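Local coordinates for protein excinuclease ABC, subunit A. (Deinococcus radiodurans, PDB 2VF7) that binds DNA and hydrolyses ATP as a zinc-containing UvrA-family ABC protein, and probably takes part in recognising and repairing damaged DNA, at residues A[482-487]-A[768-773]; A[714-719]-A[773-778]. The protein carries 1 engineered substitution. All coordinates share one frame; numbering follows the deposited sequence. Where two conformers were deposited one is given.

Interaction 1 (A[482-487]-A[768-773])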
ATOM      1  N   GLY A 482       2.380  21.200  36.558  1.00 61.57           N
ATOM      2  CA  GLY A 482       1.883  21.151  37.931  1.00 61.59           C
ATOM      3  C   GLY A 482       1.791  22.501  38.613  1.00 61.66           C
ATOM      4  O   GLY A 482       1.013  22.669  39.549  1.00 61.64           O
ATOM      5  N   GLN A 483       2.579  23.466  38.143  1.00 62.09           N
ATOM      6  CA  GLN A 483       2.601  24.808  38.734  1.00 62.68           C
ATOM      7  C   GLN A 483       1.425  25.648  38.272  1.00 63.21           C
ATOM      8  O   GLN A 483       0.790  26.334  39.074  1.00 63.60           O
ATOM      9  CB  GLN A 483       3.906  25.533  38.410  1.00 62.52           C
ATOM     10  CG  GLN A 483       5.109  25.027  39.192  1.00 62.27           C
ATOM     11  CD  GLN A 483       6.422  25.457  38.571  1.00 62.41           C
ATOM     12  OE1 GLN A 483       6.486  26.458  37.852  1.00 63.28           O
ATOM     13  NE2 GLN A 483       7.478  24.697  38.838  1.00 61.84           N
ATOM     14  N   TYR A 484       1.147  25.607  36.974  1.00 63.96           N
ATOM     15  CA  TYR A 484      -0.026  26.276  36.423  1.00 64.76           C
ATOM     16  C   TYR A 484      -1.302  25.607  36.905  1.00 65.18           C
ATOM     17  O   TYR A 484      -2.280  26.271  37.225  1.00 65.27           O
ATOM     18  CB  TYR A 484       0.062  26.345  34.888  1.00 64.84           C
ATOM     19  CG  TYR A 484       1.009  27.440  34.465  1.00 64.82           C
ATOM     20  CD1 TYR A 484       2.378  27.202  34.370  1.00 64.81           C
ATOM     21  CD2 TYR A 484       0.545  28.739  34.230  1.00 65.09           C
ATOM     22  CE1 TYR A 484       3.258  28.214  34.030  1.00 64.50           C
ATOM     23  CE2 TYR A 484       1.422  29.764  33.883  1.00 65.01           C
ATOM     24  CZ  TYR A 484       2.777  29.492  33.791  1.00 64.61           C
ATOM     25  OH  TYR A 484       3.655  30.490  33.452  1.00 64.77           O
ATOM     26  N   LEU A 485      -1.250  24.288  37.010  1.00 66.16           N
ATOM     27  CA  LEU A 485      -2.412  23.475  37.331  1.00 66.61           C
ATOM     28  C   LEU A 485      -2.785  23.559  38.817  1.00 67.47           C
ATOM     29  O   LEU A 485      -3.974  23.605  39.155  1.00 67.80           O
ATOM     30  CB  LEU A 485      -2.144  22.022  36.894  1.00 66.62           C
ATOM     31  CG  LEU A 485      -3.248  21.073  36.425  1.00 65.46           C
ATOM     32  CD1 LEU A 485      -3.878  21.527  35.125  1.00 64.04           C
ATOM     33  CD2 LEU A 485      -2.670  19.678  36.276  1.00 65.75           C
ATOM     34  N   PHE A 486      -1.782  23.606  39.697  1.00 68.31           N
ATOM     35  CA  PHE A 486      -2.022  23.534  41.146  1.00 69.00           C
ATOM     36  C   PHE A 486      -1.402  24.647  42.005  1.00 69.85           C
ATOM     37  O   PHE A 486      -1.826  24.843  43.145  1.00 70.08           O
ATOM     38  CB  PHE A 486      -1.576  22.175  41.718  1.00 68.66           C
ATOM     39  CG  PHE A 486      -2.219  20.983  41.064  1.00 68.60           C
ATOM     40  CD1 PHE A 486      -3.607  20.834  41.048  1.00 68.52           C
ATOM     41  CD2 PHE A 486      -1.431  19.993  40.479  1.00 67.90           C
ATOM     42  CE1 PHE A 486      -4.198  19.728  40.438  1.00 67.64           C
ATOM     43  CE2 PHE A 486      -2.011  18.889  39.878  1.00 66.67           C
ATOM     44  CZ  PHE A 486      -3.395  18.754  39.861  1.00 67.19           C
ATOM     45  N   ALA A 487      -0.401  25.358  41.490  1.00 70.87           N
ATOM     46  CA  ALA A 487       0.334  26.327  42.319  1.00 71.92           C
ATOM     47  C   ALA A 487       0.074  27.789  41.979  1.00 72.79           C
ATOM     48  O   ALA A 487       0.618  28.679  42.642  1.00 72.89           O
ATOM     49  CB  ALA A 487       1.833  26.035  42.308  1.00 71.88           C
ATOM     50  N   ASP A 768       5.357  28.845  28.225  1.00 59.01           N
ATOM     51  CA  ASP A 768       6.002  29.386  27.035  1.00 59.70           C
ATOM     52  C   ASP A 768       5.389  30.731  26.667  1.00 60.38           C
ATOM     53  O   ASP A 768       6.098  31.634  26.241  1.00 60.84           O
ATOM     54  CB  ASP A 768       5.856  28.449  25.821  1.00 59.70           C
ATOM     55  CG  ASP A 768       6.683  27.151  25.921  1.00 60.09           C
ATOM     56  OD1 ASP A 768       7.803  27.127  26.490  1.00 60.10           O
ATOM     57  OD2 ASP A 768       6.206  26.139  25.370  1.00 59.31           O
ATOM     58  N   VAL A 769       4.074  30.868  26.812  1.00 61.21           N
ATOM     59  CA  VAL A 769       3.393  32.047  26.292  1.00 61.91           C
ATOM     60  C   VAL A 769       3.818  33.312  27.025  1.00 62.80           C
ATOM     61  O   VAL A 769       3.891  34.377  26.419  1.00 63.36           O
ATOM     62  CB  VAL A 769       1.829  31.873  26.152  1.00 62.08           C
ATOM     63  CG1 VAL A 769       1.359  30.511  26.597  1.00 61.29           C
ATOM     64  CG2 VAL A 769       1.046  32.990  26.853  1.00 62.16           C
ATOM     65  N   GLU A 770       4.143  33.174  28.309  1.00 63.25           N
ATOM     66  CA  GLU A 770       4.741  34.252  29.083  1.00 64.26           C
ATOM     67  C   GLU A 770       5.975  34.858  28.382  1.00 63.90           C
ATOM     68  O   GLU A 770       6.082  36.083  28.251  1.00 64.11           O
ATOM     69  CB  GLU A 770       5.094  33.768  30.496  1.00 64.53           C
ATOM     70  CG  GLU A 770       3.924  33.115  31.259  1.00 65.43           C
ATOM     71  CD  GLU A 770       4.075  33.150  32.789  1.00 65.95           C
ATOM     72  OE1 GLU A 770       3.069  32.859  33.482  1.00 68.26           O
ATOM     73  OE2 GLU A 770       5.181  33.449  33.307  1.00 67.91           O
ATOM     74  N   ARG A 771       6.886  33.999  27.927  1.00 63.55           N
ATOM     75  CA  ARG A 771       8.070  34.420  27.169  1.00 63.43           C
ATOM     76  C   ARG A 771       7.716  35.030  25.801  1.00 63.02           C
ATOM     77  O   ARG A 771       8.399  35.945  25.331  1.00 63.49           O
ATOM     78  CB  ARG A 771       9.047  33.243  26.992  1.00 63.64           C
ATOM     79  CG  ARG A 771      10.423  33.598  26.377  1.00 64.41           C
ATOM     80  CD  ARG A 771      11.123  32.378  25.719  1.00 64.28           C
ATOM     81  NE  ARG A 771      12.347  31.943  26.405  1.00 67.50           N
ATOM     82  CZ  ARG A 771      13.526  32.576  26.341  1.00 68.83           C
ATOM     83  NH1 ARG A 771      13.654  33.704  25.646  1.00 69.98           N
ATOM     84  NH2 ARG A 771      14.585  32.102  26.990  1.00 67.46           N
ATOM     85  N   LEU A 772       6.662  34.529  25.161  1.00 62.13           N
ATOM     86  CA  LEU A 772       6.225  35.064  23.868  1.00 61.69           C
ATOM     87  C   LEU A 772       5.603  36.464  24.013  1.00 61.23           C
ATOM     88  O   LEU A 772       5.881  37.367  23.217  1.00 60.63           O
ATOM     89  CB  LEU A 772       5.229  34.098  23.193  1.00 62.13           C
ATOM     90  CG  LEU A 772       4.841  34.189  21.704  1.00 62.02           C
ATOM     91  CD1 LEU A 772       3.820  35.280  21.435  1.00 62.71           C
ATOM     92  CD2 LEU A 772       6.066  34.341  20.793  1.00 62.20           C
ATOM     93  N   GLN A 773       4.761  36.619  25.035  1.00 60.52           N
ATOM     94  CA  GLN A 773       4.045  37.864  25.317  1.00 59.94           C
ATOM     95  C   GLN A 773       4.968  39.074  25.600  1.00 58.98           C
ATOM     96  O   GLN A 773       4.629  40.208  25.245  1.00 59.00           O
ATOM     97  CB  GLN A 773       3.062  37.634  26.470  1.00 59.96           C
ATOM     98  CG  GLN A 773       2.012  38.726  26.645  1.00 62.33           C
ATOM     99  CD  GLN A 773       0.735  38.490  25.837  1.00 64.19           C
ATOM    100  OE1 GLN A 773       0.397  39.275  24.943  1.00 65.37           O
ATOM    101  NE2 GLN A 773       0.006  37.429  26.172  1.00 64.39           N
TER
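Y484 and E770 both carry CG anti to the carbonyl carbon (chi1 -78° and -53°), and E770 runs on extended beyond CG, which sends the two side chains at each other from opposite directions. They meet chiefly through the phenol OH and the carboxylate. The phenol OH of Y484 donates to OE1 of E770; at 2.4 Å this bond is modelled very short, and with OH crowded in the model its exact length is doubtful. OE1 lies at the ring edge in the plane of the ring, whereas the carboxylate plane stands 79° from it. The other oxygen, OE2 of E770, is 3.3 Å from Y484 OH at an angle too poor for a bond. The contact joins the two ATPase halves of UvrA: helix 480-487 follows the last strand of the first nucleotide-binding sheet, and helix 766-781 is the crossover helix between parallel strands 753-758 and 785-789 of the second. R489 reaches both side chains: its NH2 is hydrogen-bonded to Y484 OH and makes a long, weak ion pair with E770 OE2, so that its positive charge would probably help to stabilise the carboxylate. The Y484 side chain also packs on L441, P766 and A767.

Interaction 2 (A[714-719]-A[773-778])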
ATOM      1  N   LEU A 714      15.690  34.728  17.663  1.00 55.18           N
ATOM      2  CA  LEU A 714      15.262  33.330  17.695  1.00 55.00           C
ATOM      3  C   LEU A 714      15.348  32.741  19.080  1.00 55.39           C
ATOM      4  O   LEU A 714      14.615  31.826  19.418  1.00 55.65           O
ATOM      5  CB  LEU A 714      16.098  32.502  16.748  1.00 54.15           C
ATOM      6  CG  LEU A 714      15.834  32.767  15.280  1.00 53.41           C
ATOM      7  CD1 LEU A 714      16.935  32.100  14.478  1.00 50.92           C
ATOM      8  CD2 LEU A 714      14.440  32.233  14.868  1.00 50.55           C
ATOM      9  N   ARG A 715      16.247  33.278  19.888  1.00 56.39           N
ATOM     10  CA  ARG A 715      16.472  32.751  21.226  1.00 57.00           C
ATOM     11  C   ARG A 715      15.448  33.329  22.174  1.00 57.00           C
ATOM     12  O   ARG A 715      14.806  32.589  22.918  1.00 57.46           O
ATOM     13  CB  ARG A 715      17.900  33.038  21.681  1.00 57.02           C
ATOM     14  CG  ARG A 715      18.496  31.954  22.540  1.00 58.07           C
ATOM     15  CD  ARG A 715      19.980  32.208  22.823  1.00 60.41           C
ATOM     16  NE  ARG A 715      20.343  31.821  24.186  1.00 61.68           N
ATOM     17  CZ  ARG A 715      20.126  32.574  25.264  1.00 63.57           C
ATOM     18  NH1 ARG A 715      19.548  33.763  25.152  1.00 64.78           N
ATOM     19  NH2 ARG A 715      20.487  32.141  26.464  1.00 64.42           N
ATOM     20  N   GLU A 716      15.282  34.653  22.108  1.00 57.26           N
ATOM     21  CA  GLU A 716      14.253  35.396  22.844  1.00 57.01           C
ATOM     22  C   GLU A 716      12.827  34.849  22.669  1.00 56.95           C
ATOM     23  O   GLU A 716      11.974  34.990  23.558  1.00 57.50           O
ATOM     24  CB  GLU A 716      14.268  36.873  22.418  1.00 56.79           C
ATOM     25  CG  GLU A 716      15.288  37.739  23.146  1.00 57.15           C
ATOM     26  CD  GLU A 716      15.436  39.137  22.541  0.80 57.64           C
ATOM     27  OE1 GLU A 716      15.810  39.253  21.350  0.80 57.34           O
ATOM     28  OE2 GLU A 716      15.194  40.130  23.273  0.80 60.30           O
ATOM     29  N   VAL A 717      12.564  34.248  21.517  1.00 56.49           N
ATOM     30  CA  VAL A 717      11.204  33.872  21.137  1.00 56.07           C
ATOM     31  C   VAL A 717      10.919  32.381  21.489  1.00 56.06           C
ATOM     32  O   VAL A 717       9.795  31.882  21.336  1.00 56.22           O
ATOM     33  CB  VAL A 717      10.933  34.294  19.641  1.00 55.72           C
ATOM     34  CG1 VAL A 717      11.063  33.130  18.653  1.00 54.57           C
ATOM     35  CG2 VAL A 717       9.615  35.009  19.510  1.00 56.42           C
ATOM     36  N   GLY A 718      11.960  31.698  21.981  1.00 55.87           N
ATOM     37  CA  GLY A 718      11.840  30.378  22.602  1.00 55.43           C
ATOM     38  C   GLY A 718      12.415  29.193  21.839  1.00 55.42           C
ATOM     39  O   GLY A 718      12.211  28.047  22.252  1.00 56.20           O
ATOM     40  N   LEU A 719      13.146  29.455  20.757  1.00 54.21           N
ATOM     41  CA  LEU A 719      13.581  28.408  19.846  1.00 53.61           C
ATOM     42  C   LEU A 719      15.061  27.998  19.971  1.00 53.33           C
ATOM     43  O   LEU A 719      15.650  27.560  19.016  1.00 53.17           O
ATOM     44  CB  LEU A 719      13.289  28.809  18.394  1.00 53.34           C
ATOM     45  CG  LEU A 719      11.855  29.158  17.977  1.00 53.84           C
ATOM     46  CD1 LEU A 719      11.846  29.481  16.528  1.00 53.84           C
ATOM     47  CD2 LEU A 719      10.907  28.014  18.253  1.00 54.14           C
ATOM     48  N   GLN A 773       4.761  36.619  25.035  1.00 60.52           N
ATOM     49  CA  GLN A 773       4.045  37.864  25.317  1.00 59.94           C
ATOM     50  C   GLN A 773       4.968  39.074  25.600  1.00 58.98           C
ATOM     51  O   GLN A 773       4.629  40.208  25.245  1.00 59.00           O
ATOM     52  CB  GLN A 773       3.062  37.634  26.470  1.00 59.96           C
ATOM     53  CG  GLN A 773       2.012  38.726  26.645  1.00 62.33           C
ATOM     54  CD  GLN A 773       0.735  38.490  25.837  1.00 64.19           C
ATOM     55  OE1 GLN A 773       0.397  39.275  24.943  1.00 65.37           O
ATOM     56  NE2 GLN A 773       0.006  37.429  26.172  1.00 64.39           N
ATOM     57  N   ARG A 774       6.116  38.832  26.233  1.00 57.71           N
ATOM     58  CA  ARG A 774       7.112  39.883  26.471  1.00 56.88           C
ATOM     59  C   ARG A 774       7.675  40.444  25.171  1.00 56.35           C
ATOM     60  O   ARG A 774       8.045  41.618  25.098  1.00 56.44           O
ATOM     61  CB  ARG A 774       8.280  39.363  27.307  1.00 56.76           C
ATOM     62  CG  ARG A 774       7.902  38.852  28.678  1.00 57.87           C
ATOM     63  CD  ARG A 774       9.118  38.799  29.599  1.00 59.05           C
ATOM     64  NE  ARG A 774       9.959  37.616  29.398  1.00 59.69           N
ATOM     65  CZ  ARG A 774       9.784  36.448  30.017  1.00 60.44           C
ATOM     66  NH1 ARG A 774       8.779  36.285  30.877  1.00 60.09           N
ATOM     67  NH2 ARG A 774      10.611  35.431  29.763  1.00 60.27           N
ATOM     68  N   GLN A 775       7.772  39.599  24.151  1.00 55.71           N
ATOM     69  CA  GLN A 775       8.300  40.042  22.867  1.00 55.38           C
ATOM     70  C   GLN A 775       7.240  40.840  22.102  1.00 54.79           C
ATOM     71  O   GLN A 775       7.570  41.788  21.382  1.00 54.54           O
ATOM     72  CB  GLN A 775       8.846  38.869  22.023  1.00 55.62           C
ATOM     73  CG  GLN A 775       9.548  37.723  22.795  1.00 56.03           C
ATOM     74  CD  GLN A 775      10.684  38.169  23.718  1.00 57.75           C
ATOM     75  OE1 GLN A 775      11.494  39.049  23.380  1.00 57.33           O
ATOM     76  NE2 GLN A 775      10.761  37.534  24.893  1.00 57.74           N
ATOM     77  N   LEU A 776       5.973  40.456  22.265  1.00 53.94           N
ATOM     78  CA  LEU A 776       4.861  41.204  21.679  1.00 53.45           C
ATOM     79  C   LEU A 776       4.736  42.573  22.323  1.00 53.58           C
ATOM     80  O   LEU A 776       4.390  43.534  21.650  1.00 54.01           O
ATOM     81  CB  LEU A 776       3.533  40.430  21.778  1.00 52.93           C
ATOM     82  CG  LEU A 776       3.377  39.132  20.965  1.00 51.43           C
ATOM     83  CD1 LEU A 776       1.980  38.567  21.058  1.00 47.82           C
ATOM     84  CD2 LEU A 776       3.773  39.297  19.499  1.00 49.99           C
ATOM     85  N   VAL A 777       5.023  42.657  23.623  1.00 53.68           N
ATOM     86  CA  VAL A 777       5.121  43.940  24.334  1.00 54.27           C
ATOM     87  C   VAL A 777       6.216  44.829  23.725  1.00 54.64           C
ATOM     88  O   VAL A 777       5.982  46.000  23.443  1.00 54.18           O
ATOM     89  CB  VAL A 777       5.369  43.732  25.845  1.00 54.09           C
ATOM     90  CG1 VAL A 777       5.725  45.021  26.522  1.00 53.99           C
ATOM     91  CG2 VAL A 777       4.134  43.136  26.507  1.00 55.22           C
ATOM     92  N   LYS A 778       7.399  44.254  23.506  1.00 55.20           N
ATOM     93  CA  LYS A 778       8.518  44.981  22.906  1.00 55.91           C
ATOM     94  C   LYS A 778       8.147  45.662  21.604  1.00 55.91           C
ATOM     95  O   LYS A 778       8.388  46.852  21.438  1.00 56.16           O
ATOM     96  CB  LYS A 778       9.737  44.068  22.697  1.00 56.02           C
ATOM     97  CG  LYS A 778      10.609  43.968  23.933  1.00 57.41           C
ATOM     98  CD  LYS A 778      12.015  43.483  23.627  1.00 59.99           C
ATOM     99  CE  LYS A 778      12.184  42.004  23.948  1.00 60.83           C
ATOM    100  NZ  LYS A 778      13.628  41.670  24.210  1.00 62.37           N
TER
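V717 and Q775 bring the two backbones nearest, their CA atoms 7.0 Å apart, where helix 705-716 ends in a Schellman motif: G718, with phi 110°, turns the chain, and L719 N and G718 N bond back to L714 O and R715 O. Q775 is bent at chi2 (-54°), which folds its amide back along its own helix and lays it obliquely across E716, the amide and carboxylate planes 64° apart. OE1 of Q775 rests against E716 CB at 3.7 Å, and lower down Q775 CG meets V717 CG2 at 4.3 Å. Although Q775 NE2 comes within 3.1 Å of E716 O, the angle is poor; its hydrogen bond goes to R771 O, one turn earlier, and E716 O accepts from R771 NH1 instead. Replacing the glutamine by an alanine would probably open a gap beside E716 CB and V717 CG2 and deprive R771 O of its amide partner. Further out, K778 crosses E716 at about a right angle and its NZ forms a salt bridge with OE2. That separation of 2.4 Å is too short to trust, and E716 has a second conformer, so the pairing is uncertain in detail. Behind V717 and L719 stands helix 733-743, which begins within the LSGGE signature sequence of the second ABC half, and L714 and L719 pack on helix 602-605; helix 766-781 itself links strands 753-758 and 785-789 of the parallel part of the sheet.

Overall arrangement
Both contacts use helix 766-781, interaction 1 near its start and interaction 2 farther along, with Q773 common to the two and their centres about 15 Å apart. In chain order the segments run 482-487, 714-719, 768-773, 773-778, so the contacts interleave. They also touch directly: L772 CD2 packs on V717 CG2 at 3.8 Å, and R771 CD lies 3.8 Å from G718 CA. One helix of the second ATPase half thus faces the first half through interaction 1 and the end of helix 705-716, in its own half, through interaction 2. Near the start of helix 766-781, D768 OD2 is hydrogen-bonded to S45 OG of the first P-loop, a further link between halves, though both contacts lie away from the nucleotide sites.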